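Local coordinates for protein condensin complex subunit 3 (Schizosaccharomyces pombe, PDB 5OQR) that serves as a regulatory subunit of condensin, the complex required to convert interphase chromatin into mitotic-like condensed chromosomes, at residues A[487-495]-A[506-514]; A[522-532]-A[562-573]. All coordinates share one frame; numbering follows the deposited sequence.

Contact 1 of 2, residues A[487-495]-A[506-514]; sequences LKTLIIPAV and GLECLSLVC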
loop_
_atom_site.group_PDB
_atom_site.type_symbol
_atom_site.label_atom_id
_atom_site.label_comp_id
_atom_site.label_asym_id
_atom_site.label_seq_id
_atom_site.Cartn_x
_atom_site.Cartn_y
_atom_site.Cartn_z
ATOM N N LEU A 487 -24.671 -31.114 17.884
ATOM C CA LEU A 487 -25.666 -30.115 18.255
ATOM C C LEU A 487 -26.245 -30.409 19.633
ATOM O O LEU A 487 -26.226 -29.555 20.526
ATOM C CB LEU A 487 -26.773 -30.067 17.200
ATOM C CG LEU A 487 -26.457 -29.372 15.874
ATOM C CD1 LEU A 487 -27.593 -29.584 14.896
ATOM C CD2 LEU A 487 -26.207 -27.887 16.071
ATOM N N LYS A 488 -26.770 -31.621 19.826
ATOM C CA LYS A 488 -27.416 -31.955 21.090
ATOM C C LYS A 488 -26.419 -31.976 22.240
ATOM O O LYS A 488 -26.733 -31.528 23.348
ATOM C CB LYS A 488 -28.121 -33.309 20.984
ATOM C CG LYS A 488 -29.333 -33.309 20.070
ATOM C CD LYS A 488 -30.257 -34.490 20.347
ATOM C CE LYS A 488 -29.688 -35.805 19.838
ATOM N NZ LYS A 488 -30.765 -36.694 19.319
ATOM N N THR A 489 -25.213 -32.488 21.999
ATOM C CA THR A 489 -24.289 -32.745 23.096
ATOM C C THR A 489 -23.493 -31.509 23.496
ATOM O O THR A 489 -23.180 -31.345 24.679
ATOM C CB THR A 489 -23.331 -33.876 22.716
ATOM O OG1 THR A 489 -24.082 -35.003 22.247
ATOM C CG2 THR A 489 -22.499 -34.301 23.917
ATOM N N LEU A 490 -23.157 -30.635 22.550
ATOM C CA LEU A 490 -22.214 -29.560 22.841
ATOM C C LEU A 490 -22.697 -28.177 22.418
ATOM O O LEU A 490 -22.705 -27.248 23.231
ATOM C CB LEU A 490 -20.876 -29.861 22.171
ATOM C CG LEU A 490 -20.183 -31.106 22.724
ATOM C CD1 LEU A 490 -19.763 -32.019 21.601
ATOM C CD2 LEU A 490 -18.987 -30.715 23.571
ATOM N N ILE A 491 -23.102 -28.022 21.158
ATOM C CA ILE A 491 -23.350 -26.687 20.614
ATOM C C ILE A 491 -24.540 -26.034 21.309
ATOM O O ILE A 491 -24.428 -24.931 21.856
ATOM C CB ILE A 491 -23.551 -26.756 19.090
ATOM C CG1 ILE A 491 -22.238 -27.154 18.419
ATOM C CG2 ILE A 491 -24.025 -25.411 18.537
ATOM C CD1 ILE A 491 -22.387 -27.606 16.992
ATOM N N ILE A 492 -25.702 -26.692 21.285
ATOM C CA ILE A 492 -26.884 -26.115 21.927
ATOM C C ILE A 492 -26.647 -25.891 23.415
ATOM O O ILE A 492 -26.908 -24.777 23.898
ATOM C CB ILE A 492 -28.124 -26.984 21.651
ATOM C CG1 ILE A 492 -28.301 -27.246 20.151
ATOM C CG2 ILE A 492 -29.373 -26.314 22.222
ATOM C CD1 ILE A 492 -28.567 -26.021 19.319
ATOM N N PRO A 493 -26.163 -26.867 24.189
ATOM C CA PRO A 493 -25.823 -26.575 25.591
ATOM C C PRO A 493 -24.902 -25.378 25.750
ATOM O O PRO A 493 -25.061 -24.596 26.695
ATOM C CB PRO A 493 -25.152 -27.874 26.058
ATOM C CG PRO A 493 -25.703 -28.923 25.170
ATOM C CD PRO A 493 -25.933 -28.283 23.847
ATOM N N ALA A 494 -23.939 -25.212 24.843
ATOM C CA ALA A 494 -23.046 -24.062 24.911
ATOM C C ALA A 494 -23.791 -22.770 24.605
ATOM O O ALA A 494 -23.592 -21.758 25.285
ATOM C CB ALA A 494 -21.880 -24.251 23.943
ATOM N N VAL A 495 -24.655 -22.784 23.589
ATOM C CA VAL A 495 -25.401 -21.581 23.234
ATOM C C VAL A 495 -26.292 -21.138 24.386
ATOM O O VAL A 495 -26.559 -19.942 24.547
ATOM C CB VAL A 495 -26.211 -21.825 21.945
ATOM C CG1 VAL A 495 -27.263 -20.738 21.740
ATOM C CG2 VAL A 495 -25.279 -21.877 20.743
ATOM N N GLY A 506 -20.049 -21.277 21.446
ATOM C CA GLY A 506 -21.119 -22.118 20.941
ATOM C C GLY A 506 -21.798 -21.524 19.724
ATOM O O GLY A 506 -22.204 -22.247 18.812
ATOM N N LEU A 507 -21.935 -20.197 19.692
ATOM C CA LEU A 507 -22.571 -19.553 18.548
ATOM C C LEU A 507 -21.703 -19.654 17.302
ATOM O O LEU A 507 -22.214 -19.897 16.205
ATOM C CB LEU A 507 -22.880 -18.091 18.871
ATOM C CG LEU A 507 -24.166 -17.860 19.667
ATOM C CD1 LEU A 507 -24.206 -16.450 20.207
ATOM C CD2 LEU A 507 -25.387 -18.128 18.806
ATOM N N GLU A 508 -20.390 -19.464 17.447
ATOM C CA GLU A 508 -19.492 -19.657 16.314
ATOM C C GLU A 508 -19.593 -21.078 15.775
ATOM O O GLU A 508 -19.538 -21.294 14.560
ATOM C CB GLU A 508 -18.056 -19.341 16.721
ATOM C CG GLU A 508 -17.860 -17.939 17.272
ATOM C CD GLU A 508 -16.441 -17.694 17.743
ATOM O OE1 GLU A 508 -15.550 -17.514 16.887
ATOM O OE2 GLU A 508 -16.213 -17.697 18.972
ATOM N N CYS A 509 -19.743 -22.063 16.665
ATOM C CA CYS A 509 -19.921 -23.440 16.222
ATOM C C CYS A 509 -21.261 -23.620 15.523
ATOM O O CYS A 509 -21.345 -24.294 14.491
ATOM C CB CYS A 509 -19.814 -24.398 17.410
ATOM S SG CYS A 509 -18.166 -24.580 18.100
ATOM N N LEU A 510 -22.321 -23.033 16.079
ATOM C CA LEU A 510 -23.632 -23.124 15.448
ATOM C C LEU A 510 -23.617 -22.507 14.056
ATOM O O LEU A 510 -24.240 -23.034 13.129
ATOM C CB LEU A 510 -24.674 -22.442 16.331
ATOM C CG LEU A 510 -26.091 -22.324 15.770
ATOM C CD1 LEU A 510 -26.610 -23.659 15.280
ATOM C CD2 LEU A 510 -27.013 -21.757 16.824
ATOM N N SER A 511 -22.898 -21.397 13.888
ATOM C CA SER A 511 -22.838 -20.740 12.587
ATOM C C SER A 511 -22.270 -21.674 11.529
ATOM O O SER A 511 -22.814 -21.784 10.425
ATOM C CB SER A 511 -21.999 -19.466 12.684
ATOM O OG SER A 511 -22.547 -18.562 13.624
ATOM N N LEU A 512 -21.171 -22.360 11.851
ATOM C CA LEU A 512 -20.518 -23.222 10.871
ATOM C C LEU A 512 -21.392 -24.404 10.485
ATOM O O LEU A 512 -21.251 -24.941 9.382
ATOM C CB LEU A 512 -19.179 -23.713 11.416
ATOM C CG LEU A 512 -18.092 -22.648 11.558
ATOM C CD1 LEU A 512 -16.935 -23.177 12.378
ATOM C CD2 LEU A 512 -17.609 -22.195 10.192
ATOM N N VAL A 513 -22.290 -24.832 11.372
ATOM C CA VAL A 513 -23.215 -25.901 11.016
ATOM C C VAL A 513 -24.301 -25.369 10.097
ATOM O O VAL A 513 -24.792 -26.089 9.220
ATOM C CB VAL A 513 -23.810 -26.538 12.285
ATOM C CG1 VAL A 513 -24.794 -27.640 11.926
ATOM C CG2 VAL A 513 -22.709 -27.093 13.160
ATOM N N CYS A 514 -24.691 -24.107 10.275
ATOM C CA CYS A 514 -25.686 -23.506 9.397
ATOM C C CYS A 514 -25.174 -23.392 7.969
ATOM O O CYS A 514 -25.967 -23.427 7.024
ATOM C CB CYS A 514 -26.086 -22.136 9.934
ATOM S SG CYS A 514 -27.057 -22.214 11.442
#
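I491 pushes its branched side chain into the hollow formed by G506, C509, L510 and V513, a knob-into-hole fit in which both branches find partners. CG1 lies against C509 CB at 3.8 Å, and CD1 continues to V513 CG2 at 3.9 Å. The other branch, CG2, is anti to the backbone N (chi1 to CG1 is -67°) and is thereby turned toward L510 CB, with 3.8 Å between the two carbons. A beta-branched residue suits this place because it spreads over two turns of the facing helix at once, while C509 is small enough to meet CG1 with CB alone, its SG lying beside its own backbone N.

The two helices are the paired helices of HEAT repeat 7, the basic unit of an alpha solenoid; their N-to-C directions differ by 125° and their axes come within 8.4 Å. G506 has no side chain, which leaves room for A494 CB to lie 3.8 Å from G506 CA and is consistent with the close approach of the axes. Next to this small pair, V495 lays CG2 over the backbone of G506, 3.6 Å from G506 C, and its reach extends more loosely to L507 and L510. At the other end L487 sends CD2 between L510 CD1, at 4.3 Å, and V513 CG1. P493 lacks an N-H to continue the helix ladder, and the chain widens just before it into a pi-type turn, with I492 N bonded to L487 O. Helix 457-471 packs close by, its L463 on A494 and its F470 on V513.

Contact 2 of 2, residues A[522-532]-A[562-573]; sequences FENVPLYLHCY and YEDAISSILFEA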
loop_
_atom_site.group_PDB
_atom_site.type_symbol
_atom_site.label_atom_id
_atom_site.label_comp_id
_atom_site.label_asym_id
_atom_site.label_seq_id
_atom_site.Cartn_x
_atom_site.Cartn_y
_atom_site.Cartn_z
ATOM N N PHE A 522 -31.771 -21.134 7.729
ATOM C CA PHE A 522 -32.985 -20.326 7.733
ATOM C C PHE A 522 -33.669 -20.360 9.094
ATOM O O PHE A 522 -34.218 -19.351 9.546
ATOM C CB PHE A 522 -33.940 -20.817 6.645
ATOM C CG PHE A 522 -35.195 -20.003 6.532
ATOM C CD1 PHE A 522 -35.236 -18.881 5.724
ATOM C CD2 PHE A 522 -36.331 -20.357 7.237
ATOM C CE1 PHE A 522 -36.387 -18.128 5.621
ATOM C CE2 PHE A 522 -37.486 -19.607 7.136
ATOM C CZ PHE A 522 -37.513 -18.492 6.327
ATOM N N GLU A 523 -33.651 -21.515 9.759
ATOM C CA GLU A 523 -34.309 -21.644 11.052
ATOM C C GLU A 523 -33.638 -20.805 12.130
ATOM O O GLU A 523 -34.284 -20.470 13.128
ATOM C CB GLU A 523 -34.339 -23.112 11.475
ATOM C CG GLU A 523 -35.064 -23.374 12.785
ATOM C CD GLU A 523 -35.148 -24.854 13.116
ATOM O OE1 GLU A 523 -34.667 -25.673 12.304
ATOM O OE2 GLU A 523 -35.695 -25.200 14.187
ATOM N N ASN A 524 -32.368 -20.448 11.953
ATOM C CA ASN A 524 -31.611 -19.734 12.973
ATOM C C ASN A 524 -31.354 -18.274 12.632
ATOM O O ASN A 524 -30.723 -17.575 13.431
ATOM C CB ASN A 524 -30.278 -20.443 13.224
ATOM C CG ASN A 524 -30.430 -21.662 14.108
ATOM O OD1 ASN A 524 -31.043 -21.595 15.171
ATOM N ND2 ASN A 524 -29.885 -22.787 13.667
ATOM N N VAL A 525 -31.820 -17.790 11.479
ATOM C CA VAL A 525 -31.706 -16.362 11.174
ATOM C C VAL A 525 -32.292 -15.513 12.300
ATOM O O VAL A 525 -31.628 -14.566 12.739
ATOM C CB VAL A 525 -32.328 -16.056 9.811
ATOM C CG1 VAL A 525 -32.480 -14.551 9.605
ATOM C CG2 VAL A 525 -31.485 -16.640 8.693
ATOM N N PRO A 526 -33.504 -15.778 12.794
ATOM C CA PRO A 526 -34.034 -14.955 13.894
ATOM C C PRO A 526 -33.094 -14.850 15.080
ATOM O O PRO A 526 -32.997 -13.782 15.697
ATOM C CB PRO A 526 -35.338 -15.676 14.264
ATOM C CG PRO A 526 -35.746 -16.374 13.022
ATOM C CD PRO A 526 -34.479 -16.780 12.334
ATOM N N LEU A 527 -32.397 -15.934 15.417
ATOM C CA LEU A 527 -31.479 -15.905 16.550
ATOM C C LEU A 527 -30.355 -14.906 16.314
ATOM O O LEU A 527 -30.056 -14.072 17.176
ATOM C CB LEU A 527 -30.914 -17.303 16.794
ATOM C CG LEU A 527 -29.876 -17.431 17.911
ATOM C CD1 LEU A 527 -30.487 -17.078 19.256
ATOM C CD2 LEU A 527 -29.311 -18.828 17.932
ATOM N N TYR A 528 -29.718 -14.974 15.145
ATOM C CA TYR A 528 -28.597 -14.089 14.862
ATOM C C TYR A 528 -29.030 -12.645 14.660
ATOM O O TYR A 528 -28.203 -11.740 14.810
ATOM C CB TYR A 528 -27.838 -14.602 13.642
ATOM C CG TYR A 528 -27.076 -15.866 13.949
ATOM C CD1 TYR A 528 -27.557 -17.104 13.556
ATOM C CD2 TYR A 528 -25.889 -15.818 14.663
ATOM C CE1 TYR A 528 -26.866 -18.259 13.849
ATOM C CE2 TYR A 528 -25.191 -16.965 14.962
ATOM C CZ TYR A 528 -25.682 -18.182 14.556
ATOM O OH TYR A 528 -24.980 -19.324 14.854
ATOM N N LEU A 529 -30.299 -12.403 14.324
ATOM C CA LEU A 529 -30.814 -11.039 14.356
ATOM C C LEU A 529 -30.997 -10.566 15.790
ATOM O O LEU A 529 -30.680 -9.418 16.118
ATOM C CB LEU A 529 -32.132 -10.955 13.591
ATOM C CG LEU A 529 -32.054 -11.288 12.103
ATOM C CD1 LEU A 529 -33.444 -11.444 11.526
ATOM C CD2 LEU A 529 -31.281 -10.216 11.349
ATOM N N HIS A 530 -31.505 -11.442 16.660
ATOM C CA HIS A 530 -31.591 -11.118 18.079
ATOM C C HIS A 530 -30.211 -10.908 18.685
ATOM O O HIS A 530 -30.061 -10.133 19.636
ATOM C CB HIS A 530 -32.335 -12.229 18.820
ATOM C CG HIS A 530 -32.529 -11.959 20.279
ATOM N ND1 HIS A 530 -31.786 -12.584 21.257
ATOM C CD2 HIS A 530 -33.380 -11.129 20.927
ATOM C CE1 HIS A 530 -32.172 -12.152 22.444
ATOM N NE2 HIS A 530 -33.138 -11.269 22.272
ATOM N N CYS A 531 -29.190 -11.579 18.148
ATOM C CA CYS A 531 -27.834 -11.374 18.643
ATOM C C CYS A 531 -27.339 -9.968 18.334
ATOM O O CYS A 531 -26.605 -9.374 19.131
ATOM C CB CYS A 531 -26.889 -12.414 18.039
ATOM S SG CYS A 531 -27.028 -14.065 18.759
ATOM N N TYR A 532 -27.728 -9.413 17.186
ATOM C CA TYR A 532 -27.189 -8.119 16.787
ATOM C C TYR A 532 -27.789 -6.985 17.610
ATOM O O TYR A 532 -27.066 -6.108 18.093
ATOM C CB TYR A 532 -27.431 -7.874 15.301
ATOM C CG TYR A 532 -26.716 -6.641 14.808
ATOM C CD1 TYR A 532 -27.278 -5.382 14.963
ATOM C CD2 TYR A 532 -25.471 -6.732 14.212
ATOM C CE1 TYR A 532 -26.626 -4.253 14.531
ATOM C CE2 TYR A 532 -24.808 -5.606 13.774
ATOM C CZ TYR A 532 -25.392 -4.370 13.938
ATOM O OH TYR A 532 -24.742 -3.240 13.507
ATOM N N TYR A 562 -36.295 -12.417 5.251
ATOM C CA TYR A 562 -35.507 -11.635 6.189
ATOM C C TYR A 562 -34.664 -10.578 5.486
ATOM O O TYR A 562 -33.729 -10.037 6.082
ATOM C CB TYR A 562 -34.617 -12.564 7.016
ATOM C CG TYR A 562 -35.383 -13.630 7.768
ATOM C CD1 TYR A 562 -36.246 -13.295 8.799
ATOM C CD2 TYR A 562 -35.235 -14.972 7.449
ATOM C CE1 TYR A 562 -36.944 -14.265 9.490
ATOM C CE2 TYR A 562 -35.927 -15.949 8.137
ATOM C CZ TYR A 562 -36.780 -15.589 9.155
ATOM O OH TYR A 562 -37.475 -16.555 9.844
ATOM N N GLU A 563 -34.992 -10.267 4.232
ATOM C CA GLU A 563 -34.180 -9.346 3.443
ATOM C C GLU A 563 -34.048 -7.993 4.130
ATOM O O GLU A 563 -32.952 -7.427 4.207
ATOM C CB GLU A 563 -34.798 -9.192 2.056
ATOM C CG GLU A 563 -33.993 -8.354 1.091
ATOM C CD GLU A 563 -34.720 -8.144 -0.221
ATOM O OE1 GLU A 563 -35.948 -7.920 -0.186
ATOM O OE2 GLU A 563 -34.069 -8.213 -1.286
ATOM N N ASP A 564 -35.157 -7.454 4.636
ATOM C CA ASP A 564 -35.115 -6.125 5.235
ATOM C C ASP A 564 -34.406 -6.146 6.582
ATOM O O ASP A 564 -33.700 -5.193 6.933
ATOM C CB ASP A 564 -36.533 -5.573 5.385
ATOM C CG ASP A 564 -37.246 -5.434 4.054
ATOM O OD1 ASP A 564 -36.880 -4.531 3.273
ATOM O OD2 ASP A 564 -38.178 -6.224 3.791
ATOM N N ALA A 565 -34.580 -7.220 7.353
ATOM C CA ALA A 565 -33.941 -7.301 8.662
ATOM C C ALA A 565 -32.430 -7.436 8.531
ATOM O O ALA A 565 -31.678 -6.844 9.312
ATOM C CB ALA A 565 -34.517 -8.472 9.454
ATOM N N ILE A 566 -31.966 -8.211 7.553
ATOM C CA ILE A 566 -30.532 -8.378 7.356
ATOM C C ILE A 566 -29.918 -7.090 6.827
ATOM O O ILE A 566 -28.870 -6.640 7.304
ATOM C CB ILE A 566 -30.260 -9.571 6.421
ATOM C CG1 ILE A 566 -30.576 -10.876 7.155
ATOM C CG2 ILE A 566 -28.815 -9.568 5.930
ATOM C CD1 ILE A 566 -30.608 -12.098 6.268
ATOM N N SER A 567 -30.560 -6.477 5.830
ATOM C CA SER A 567 -30.073 -5.202 5.318
ATOM C C SER A 567 -30.019 -4.156 6.423
ATOM O O SER A 567 -29.107 -3.323 6.458
ATOM C CB SER A 567 -30.964 -4.729 4.171
ATOM O OG SER A 567 -30.976 -5.671 3.114
ATOM N N SER A 568 -30.983 -4.193 7.344
ATOM C CA SER A 568 -31.008 -3.231 8.439
ATOM C C SER A 568 -29.731 -3.302 9.267
ATOM O O SER A 568 -29.074 -2.281 9.502
ATOM C CB SER A 568 -32.232 -3.476 9.316
ATOM O OG SER A 568 -32.197 -2.662 10.474
ATOM N N ILE A 569 -29.362 -4.501 9.728
ATOM C CA ILE A 569 -28.176 -4.621 10.569
ATOM C C ILE A 569 -26.924 -4.271 9.779
ATOM O O ILE A 569 -25.954 -3.752 10.341
ATOM C CB ILE A 569 -28.077 -6.028 11.191
ATOM C CG1 ILE A 569 -27.814 -7.093 10.124
ATOM C CG2 ILE A 569 -29.352 -6.361 11.949
ATOM C CD1 ILE A 569 -27.393 -8.417 10.688
ATOM N N LEU A 570 -26.921 -4.539 8.472
ATOM C CA LEU A 570 -25.794 -4.136 7.638
ATOM C C LEU A 570 -25.691 -2.618 7.551
ATOM O O LEU A 570 -24.584 -2.066 7.554
ATOM C CB LEU A 570 -25.927 -4.747 6.244
ATOM C CG LEU A 570 -25.701 -6.256 6.138
ATOM C CD1 LEU A 570 -26.119 -6.767 4.773
ATOM C CD2 LEU A 570 -24.244 -6.602 6.401
ATOM N N PHE A 571 -26.831 -1.924 7.467
ATOM C CA PHE A 571 -26.814 -0.466 7.512
ATOM C C PHE A 571 -26.335 0.029 8.866
ATOM O O PHE A 571 -25.431 0.868 8.953
ATOM C CB PHE A 571 -28.208 0.098 7.219
ATOM C CG PHE A 571 -28.619 -0.000 5.784
ATOM C CD1 PHE A 571 -27.846 0.569 4.790
ATOM C CD2 PHE A 571 -29.789 -0.646 5.430
ATOM C CE1 PHE A 571 -28.225 0.481 3.469
ATOM C CE2 PHE A 571 -30.172 -0.736 4.111
ATOM C CZ PHE A 571 -29.389 -0.169 3.130
ATOM N N GLU A 572 -26.943 -0.475 9.940
ATOM C CA GLU A 572 -26.587 -0.029 11.281
ATOM C C GLU A 572 -25.103 -0.237 11.548
ATOM O O GLU A 572 -24.424 0.652 12.076
ATOM C CB GLU A 572 -27.436 -0.775 12.310
ATOM C CG GLU A 572 -27.441 -0.151 13.687
ATOM C CD GLU A 572 -28.412 -0.838 14.625
ATOM O OE1 GLU A 572 -28.140 -0.880 15.842
ATOM O OE2 GLU A 572 -29.448 -1.341 14.140
ATOM N N ALA A 573 -24.576 -1.407 11.181
ATOM C CA ALA A 573 -23.156 -1.676 11.381
ATOM C C ALA A 573 -22.301 -0.652 10.652
ATOM O O ALA A 573 -21.348 -0.102 11.214
ATOM C CB ALA A 573 -22.815 -3.088 10.902
#
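Y562 leads the contact, standing at the N-cap position of helix 563-574 with its ring reaching across to helix 518-534. The two helices run nearly parallel, their axes 26° apart, as like-directed helices in successive layers of a HEAT-type alpha solenoid do; segment 522-532 lies in HEAT repeat 8, and helix 537-554 comes between the two in the chain. V525 puts CG1 over one face of the Y562 ring in a CH-pi contact, 3.8 Å from the ring centroid. The F522 ring meets the Y562 ring obliquely, the centroids 5.1 Å apart, with Y562 CE2 over the F522 face. P526 CG, on an exposed residue, lies 3.6 Å from Y562 OH, its ring a rigid apolar neighbour for the phenol end.

At A565 a methyl is enough: its CB lies 3.8 Å from L529 CD1, the small residue making room for the larger leucine. L529 CD2 spans the next turn, 4.3 Å from both I566 CG1 and I569 CD1.

I569 sets CB almost straight above the centre of the Y532 ring, at 3.8 Å from the centroid, and CG2 on the same face covers CD1. Y532 CG is anti to its backbone N (chi1 -172°), which swings the ring out toward the second helix; K540, on helix 537-554, makes a cation-pi contact with the ring. Replacing Y532 by an alanine would probably leave I569 without its aromatic face and open a gap beside A573. E572, extended and solvent-facing, brings its carboxylate to the ring edge, the planes 89° apart. The phenol end of Y532 comes to rest against A573, backbone and methyl alike, with A573 CB 4.2 Å from Y532 CZ.

In the fold
Contact 1 is the more buried of the two, joining both helices of one HEAT repeat through aliphatic side chains, a cysteine and a glycine. Contact 2 joins separate layers and is partly exposed; the wider helix spacing is bridged by aromatic rings toward both ends and by aliphatic side chains between, and a proline and a glutamate lie at its margin. Helices 500-514 and 518-534 follow one another in the chain and tie the contacts together: Y528 OH, on helix 518-534, probably hydrogen-bonds with S511 OG and L507 O, a polar link between two largely apolar interfaces. S511 and L512 also pack against the chain of another protein, whereas contact 2 touches none in the assembly.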